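Local coordinates for protein glycosyltransferase (Streptomyces halstedii, PDB 3WAD) that belongs to the glycosyltransferases of the GT-B fold, built from two domains that each carry a parallel beta-sheet flanked by helices, at residues A76-P84 and L154-D162. Numbering follows the deposited sequence.
Sequences ALTLNETRP and LDQWGRMRD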
loop_
_atom_site.group_PDB
_atom_site.type_symbol
_atom_site.label_atom_id
_atom_site.label_comp_id
_atom_site.label_asym_id
_atom_site.label_seq_id
_atom_site.Cartn_x
_atom_site.Cartn_y
_atom_site.Cartn_z
ATOM N N ALA B 76 38.735 -6.076 -3.175
ATOM C CA ALA B 76 39.640 -5.085 -3.763
ATOM C C ALA B 76 38.857 -3.786 -3.991
ATOM O O ALA B 76 39.104 -2.784 -3.315
ATOM C CB ALA B 76 40.281 -5.624 -5.114
ATOM N N LEU B 77 37.880 -3.820 -4.890
ATOM C CA LEU B 77 37.243 -2.587 -5.354
ATOM C C LEU B 77 35.893 -2.397 -4.700
ATOM O O LEU B 77 34.890 -2.931 -5.177
ATOM C CB LEU B 77 37.121 -2.543 -6.892
ATOM C CG LEU B 77 38.397 -2.697 -7.729
ATOM C CD1 LEU B 77 38.062 -2.756 -9.212
ATOM C CD2 LEU B 77 39.411 -1.633 -7.435
ATOM N N THR B 78 35.844 -1.626 -3.626
ATOM C CA THR B 78 34.556 -1.357 -2.986
ATOM C C THR B 78 34.108 0.099 -2.997
ATOM O O THR B 78 34.911 1.046 -3.120
ATOM C CB THR B 78 34.526 -1.814 -1.533
ATOM O OG1 THR B 78 35.461 -1.036 -0.798
ATOM C CG2 THR B 78 34.964 -3.252 -1.441
ATOM N N LEU B 79 32.805 0.238 -2.767
ATOM C CA LEU B 79 32.146 1.475 -2.867
ATOM C C LEU B 79 32.060 2.108 -1.485
ATOM O O LEU B 79 31.785 3.299 -1.353
ATOM C CB LEU B 79 30.782 1.195 -3.486
ATOM C CG LEU B 79 30.069 2.191 -4.375
ATOM C CD1 LEU B 79 30.993 3.126 -5.183
ATOM C CD2 LEU B 79 29.060 1.448 -5.258
ATOM N N ASN B 80 32.292 1.346 -0.433
ATOM C CA ASN B 80 32.311 1.984 0.838
ATOM C C ASN B 80 33.700 2.539 1.278
ATOM O O ASN B 80 33.873 2.884 2.440
ATOM C CB ASN B 80 31.750 1.058 1.893
ATOM C CG ASN B 80 32.640 -0.152 2.119
ATOM O OD1 ASN B 80 33.737 -0.266 1.556
ATOM N ND2 ASN B 80 32.182 -1.049 2.947
ATOM N N GLU B 81 34.670 2.605 0.381
ATOM C CA GLU B 81 36.024 3.001 0.769
ATOM C C GLU B 81 35.994 4.522 1.119
ATOM O O GLU B 81 35.619 5.354 0.264
ATOM C CB GLU B 81 36.979 2.764 -0.420
ATOM C CG GLU B 81 38.427 3.214 -0.169
ATOM C CD GLU B 81 38.982 2.532 1.074
ATOM O OE1 GLU B 81 39.166 1.328 1.041
ATOM O OE2 GLU B 81 39.185 3.182 2.098
ATOM N N THR B 82 36.448 4.899 2.315
ATOM C CA THR B 82 36.520 6.339 2.619
ATOM C C THR B 82 37.939 6.836 3.037
ATOM O O THR B 82 38.117 8.045 3.279
ATOM C CB THR B 82 35.534 6.784 3.680
ATOM O OG1 THR B 82 35.881 6.177 4.918
ATOM C CG2 THR B 82 34.072 6.413 3.331
ATOM N N ARG B 83 38.938 5.953 3.099
ATOM C CA ARG B 83 40.308 6.426 3.338
ATOM C C ARG B 83 40.812 7.323 2.193
ATOM O O ARG B 83 40.891 6.905 1.044
ATOM C CB ARG B 83 41.267 5.229 3.564
ATOM C CG ARG B 83 40.974 4.505 4.928
ATOM C CD ARG B 83 41.611 3.156 5.006
ATOM N NE ARG B 83 41.099 2.292 3.942
ATOM C CZ ARG B 83 41.553 1.057 3.694
ATOM N NH1 ARG B 83 42.573 0.521 4.433
ATOM N NH2 ARG B 83 41.017 0.345 2.721
ATOM N N PRO B 84 41.165 8.584 2.509
ATOM C CA PRO B 84 41.537 9.531 1.438
ATOM C C PRO B 84 42.661 8.993 0.538
ATOM O O PRO B 84 42.612 9.200 -0.702
ATOM C CB PRO B 84 41.968 10.798 2.213
ATOM C CG PRO B 84 41.207 10.714 3.520
ATOM C CD PRO B 84 41.248 9.177 3.848
ATOM N N LEU B 154 23.153 5.927 2.503
ATOM C CA LEU B 154 24.029 6.984 2.013
ATOM C C LEU B 154 24.440 6.910 0.541
ATOM O O LEU B 154 24.410 5.858 -0.103
ATOM C CB LEU B 154 25.288 7.074 2.906
ATOM C CG LEU B 154 25.166 7.128 4.438
ATOM C CD1 LEU B 154 26.598 7.362 5.060
ATOM C CD2 LEU B 154 24.188 8.144 5.008
ATOM N N ASP B 155 24.789 8.056 -0.019
ATOM C CA ASP B 155 25.087 8.139 -1.437
ATOM C C ASP B 155 26.576 7.859 -1.725
ATOM O O ASP B 155 27.312 8.771 -2.108
ATOM C CB ASP B 155 24.659 9.509 -1.973
ATOM C CG ASP B 155 24.670 9.573 -3.478
ATOM O OD1 ASP B 155 24.831 8.539 -4.224
ATOM O OD2 ASP B 155 24.484 10.709 -3.937
ATOM N N GLN B 156 27.006 6.600 -1.526
ATOM C CA GLN B 156 28.377 6.205 -1.793
ATOM C C GLN B 156 28.734 6.544 -3.220
ATOM O O GLN B 156 29.862 6.963 -3.530
ATOM C CB GLN B 156 28.539 4.683 -1.604
ATOM C CG GLN B 156 28.342 4.173 -0.190
ATOM C CD GLN B 156 29.395 4.638 0.834
ATOM O OE1 GLN B 156 30.191 5.553 0.583
ATOM N NE2 GLN B 156 29.412 3.947 2.013
ATOM N N TRP B 157 27.784 6.306 -4.136
ATOM C CA TRP B 157 28.098 6.421 -5.550
ATOM C C TRP B 157 28.288 7.888 -5.878
ATOM O O TRP B 157 29.207 8.218 -6.629
ATOM C CB TRP B 157 26.919 5.866 -6.371
ATOM C CG TRP B 157 27.121 5.666 -7.866
ATOM C CD1 TRP B 157 26.550 6.404 -8.882
ATOM C CD2 TRP B 157 27.858 4.600 -8.509
ATOM N NE1 TRP B 157 26.912 5.873 -10.109
ATOM C CE2 TRP B 157 27.712 4.776 -9.910
ATOM C CE3 TRP B 157 28.701 3.588 -8.037
ATOM C CZ2 TRP B 157 28.302 3.907 -10.852
ATOM C CZ3 TRP B 157 29.291 2.692 -8.968
ATOM C CH2 TRP B 157 29.084 2.870 -10.376
ATOM N N GLY B 158 27.436 8.760 -5.291
ATOM C CA GLY B 158 27.560 10.212 -5.594
ATOM C C GLY B 158 28.832 10.797 -4.974
ATOM O O GLY B 158 29.569 11.585 -5.620
ATOM N N ARG B 159 29.103 10.379 -3.728
ATOM C CA ARG B 159 30.382 10.711 -3.062
ATOM C C ARG B 159 31.638 10.330 -3.904
ATOM O O ARG B 159 32.547 11.151 -4.143
ATOM C CB ARG B 159 30.423 10.035 -1.684
ATOM C CG ARG B 159 31.740 10.290 -0.899
ATOM C CD ARG B 159 31.786 9.461 0.399
ATOM N NE ARG B 159 31.821 8.029 0.135
ATOM C CZ ARG B 159 32.911 7.320 -0.184
ATOM N NH1 ARG B 159 34.121 7.909 -0.283
ATOM N NH2 ARG B 159 32.790 5.995 -0.383
ATOM N N MET B 160 31.689 9.105 -4.416
ATOM C CA MET B 160 32.797 8.751 -5.262
ATOM C C MET B 160 32.714 9.549 -6.588
ATOM O O MET B 160 33.740 9.847 -7.212
ATOM C CB MET B 160 32.758 7.235 -5.614
ATOM C CG MET B 160 32.770 6.304 -4.388
ATOM S SD MET B 160 34.472 5.983 -3.922
ATOM C CE MET B 160 34.651 4.387 -4.693
ATOM N N ARG B 161 31.496 9.766 -7.091
ATOM C CA ARG B 161 31.394 10.405 -8.412
ATOM C C ARG B 161 31.901 11.877 -8.364
ATOM O O ARG B 161 32.531 12.366 -9.308
ATOM C CB ARG B 161 29.957 10.388 -8.934
ATOM C CG ARG B 161 29.863 11.096 -10.284
ATOM C CD ARG B 161 30.617 10.293 -11.295
ATOM N NE ARG B 161 30.273 10.659 -12.674
ATOM C CZ ARG B 161 30.913 10.237 -13.758
ATOM N NH1 ARG B 161 31.886 9.321 -13.655
ATOM N NH2 ARG B 161 30.514 10.652 -14.988
ATOM N N ASP B 162 31.588 12.543 -7.275
ATOM C CA ASP B 162 32.072 13.925 -7.071
ATOM C C ASP B 162 33.585 13.980 -7.057
ATOM O O ASP B 162 34.165 14.819 -7.790
ATOM C CB ASP B 162 31.491 14.523 -5.827
ATOM C CG ASP B 162 30.062 14.887 -6.005
ATOM O OD1 ASP B 162 29.535 14.925 -7.178
ATOM O OD2 ASP B 162 29.433 15.090 -4.960
HETATM O O HOH W 1 31.632 3.928 4.065
#
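Thr78 opens the contact through its backbone: the methyl CE of Met160 lies 3.7 Å from Thr78 O, a carbonyl that also takes a hydrogen bond from Tyr91 of helix 89-106. Leu79 then pushes its branched end in between Trp157 and Met160. Its CD2 meets the indole at the benzo edge, near the ring plane, 3.5 Å from Trp157 CE3, while CD1 rests 3.7 Å from Met160 CG; Tyr103 of helix 89-106 also borders this leucine. At Asn80 the contact turns polar, as one water donates to Asn80 O and accepts from Gln156 NE2, which also donates a hydrogen bond to the carbonyl of Trp344. Arg159 NH2 donates to Glu81 O at 3.0 Å, bent (131°) and from above the carbonyl plane, and NH1 adds a weak bond to the same oxygen. The carboxylate of Glu81 turns the other way and is gripped side-on by Arg83 in a salt bridge. Thr82 completes the contact by laying CG2 over the centre of the Arg159 guanidinium, 3.8 Å from CZ, with Met160 CG on the opposite face, toward its rim. Arg159 runs straight through chi1 and chi2, then bends at chi3 (65°), and NE and NH2 both face Gln156 OE1; this pair of hydrogen bonds to one oxygen helps fix the rotation of the guanidinium. Asp155 caps the helix N-terminus, its OD1 accepting from Gly158 N. An irregular loop between strand 49-52 and helix 89-106 is thereby packed on the first turns of helix 156-168, which follows strand 147-150 in the Rossmann-like N-terminal domain of a GT-B glycosyltransferase.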